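Local structure of 2-oxoglutarate carboxylase small subunit (Hydrogenobacter thermophilus, 7KCT) at residues G20-A23 / C24-R28. The protein belongs to the biotin carboxylase family as the small (beta) subunit of 2-oxoglutarate carboxylase, and binds ADP, bicarbonate and magnesium, with an ATP-grasp domain among its parts. Residues are numbered along the deposited sequence; the frame is centred on the assembly and turned at random.
Sequences GEIA and CRVIR
The flat carboxylate of Glu21 and the guanidinium of Arg25, one helical turn apart, do not meet as a pair. What the carboxylate presents to Arg25 is OE1, 4.5 Å from Arg25 CB, which lies well off the carboxylate plane. The charged ends stay apart, with Glu21 OE1 6.8 Å from Arg25 NE, and the two planes are turned about 35° from each other. Each group is held by partners beyond this turn: Glu21 OE2 takes a hydrogen bond from Tyr90 and a salt bridge from Lys396, while Arg25 NH2 bridges Glu309 and Asp315 and NE bonds His305. A bend at chi2 (79°) turns the arginine chain away from the first turn towards these acceptors. Ile22 packs against the aliphatic part of the same chain, its CD1 4.2 Å from Arg25 CG, and the same methyl sits more loosely at 4.5 Å from Val26 CG2.

The stretch lies in the N-terminal part of helix 20-32, the connecting helix of the beta-alpha-beta unit 13-16, 20-32, 36-41 in the Rossmann-like N-terminal domain of the biotin carboxylase family. Four consecutive i to i+4 bonds, from Cys24 N to Gly20 O through Ile27 N to Ala23 O (2.9 Å), establish the alpha-helical geometry. On another side of the helix, Cys24 SG lies beside its own backbone N (chi1 -66°), which brings the sulfur within 3.6 Å of Gly20 O, off that carbonyl's plane. Ile27 lays CG1 against Ala23 O at 3.2 Å. Ala23, Val26 and Ile27 touch Val16 of strand 13-16, so this side packs against the parallel sheet, and Met53 of helix 49-53 meets both Cys24 and Ile27. Tyr90, the partner of Glu21 OE2, also lines the pocket of a bound ADP, about 8 Å from the Glu21 side chain.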
loop_
_atom_site.group_PDB
_atom_site.type_symbol
_atom_site.label_atom_id
_atom_site.label_comp_id
_atom_site.label_asym_id
_atom_site.label_seq_id
_atom_site.Cartn_x
_atom_site.Cartn_y
_atom_site.Cartn_z
ATOM N N GLY A 20 3.044 19.068 3.284
ATOM C CA GLY A 20 3.072 18.184 2.147
ATOM C C GLY A 20 3.146 16.733 2.581
ATOM O O GLY A 20 2.710 16.369 3.664
ATOM N N GLU A 21 3.746 15.901 1.745
ATOM C CA GLU A 21 3.687 14.460 1.993
ATOM C C GLU A 21 4.395 14.055 3.276
ATOM O O GLU A 21 3.972 13.094 3.935
ATOM C CB GLU A 21 4.261 13.673 0.807
ATOM C CG GLU A 21 5.771 13.803 0.537
ATOM C CD GLU A 21 6.586 12.732 1.237
ATOM O OE1 GLU A 21 5.982 11.841 1.899
ATOM O OE2 GLU A 21 7.838 12.772 1.104
ATOM N N ILE A 22 5.520 14.708 3.605
ATOM C CA ILE A 22 6.288 14.299 4.782
ATOM C C ILE A 22 5.539 14.702 6.049
ATOM O O ILE A 22 5.601 14.005 7.066
ATOM C CB ILE A 22 7.722 14.876 4.695
ATOM C CG1 ILE A 22 8.603 14.324 5.806
ATOM C CG2 ILE A 22 7.758 16.416 4.805
ATOM C CD1 ILE A 22 8.782 12.810 5.811
ATOM N N ALA A 23 4.822 15.825 6.027
ATOM C CA ALA A 23 4.061 16.159 7.218
ATOM C C ALA A 23 2.965 15.115 7.423
ATOM O O ALA A 23 2.762 14.645 8.554
ATOM C CB ALA A 23 3.507 17.585 7.136
ATOM N N CYS A 24 2.349 14.634 6.329
ATOM C CA CYS A 24 1.346 13.580 6.459
ATOM C C CYS A 24 1.948 12.284 6.973
ATOM O O CYS A 24 1.351 11.615 7.829
ATOM C CB CYS A 24 0.627 13.351 5.125
ATOM S SG CYS A 24 -0.387 14.795 4.616
ATOM N N ARG A 25 3.120 11.920 6.469
ATOM C CA ARG A 25 3.839 10.727 6.915
ATOM C C ARG A 25 4.134 10.764 8.403
ATOM O O ARG A 25 3.976 9.758 9.115
ATOM C CB ARG A 25 5.134 10.617 6.095
ATOM C CG ARG A 25 6.131 9.619 6.647
ATOM C CD ARG A 25 5.721 8.213 6.272
ATOM N NE ARG A 25 6.610 7.163 6.762
ATOM C CZ ARG A 25 6.432 6.491 7.884
ATOM N NH1 ARG A 25 5.408 6.781 8.689
ATOM N NH2 ARG A 25 7.280 5.505 8.181
ATOM N N VAL A 26 4.594 11.902 8.899
ATOM C CA VAL A 26 4.853 12.018 10.327
ATOM C C VAL A 26 3.550 12.004 11.126
ATOM O O VAL A 26 3.467 11.369 12.184
ATOM C CB VAL A 26 5.681 13.290 10.593
ATOM C CG1 VAL A 26 5.802 13.559 12.083
ATOM C CG2 VAL A 26 7.095 13.162 9.923
ATOM N N ILE A 27 2.535 12.751 10.674
ATOM C CA ILE A 27 1.250 12.764 11.365
ATOM C C ILE A 27 0.694 11.364 11.507
ATOM O O ILE A 27 0.155 11.004 12.557
ATOM C CB ILE A 27 0.226 13.692 10.684
ATOM C CG1 ILE A 27 0.644 15.120 10.902
ATOM C CG2 ILE A 27 -1.191 13.430 11.273
ATOM C CD1 ILE A 27 0.004 16.116 10.020
ATOM N N ARG A 28 0.811 10.552 10.468
ATOM C CA ARG A 28 0.299 9.188 10.538
ATOM C C ARG A 28 1.021 8.355 11.598
ATOM O O ARG A 28 0.391 7.557 12.304
ATOM C CB ARG A 28 0.430 8.484 9.180
ATOM C CG ARG A 28 -0.021 7.023 9.245
ATOM C CD ARG A 28 -0.373 6.337 7.904
ATOM N NE ARG A 28 -1.200 7.181 7.058
ATOM C CZ ARG A 28 -2.466 7.503 7.299
ATOM N NH1 ARG A 28 -3.075 7.033 8.368
ATOM N NH2 ARG A 28 -3.113 8.323 6.481
#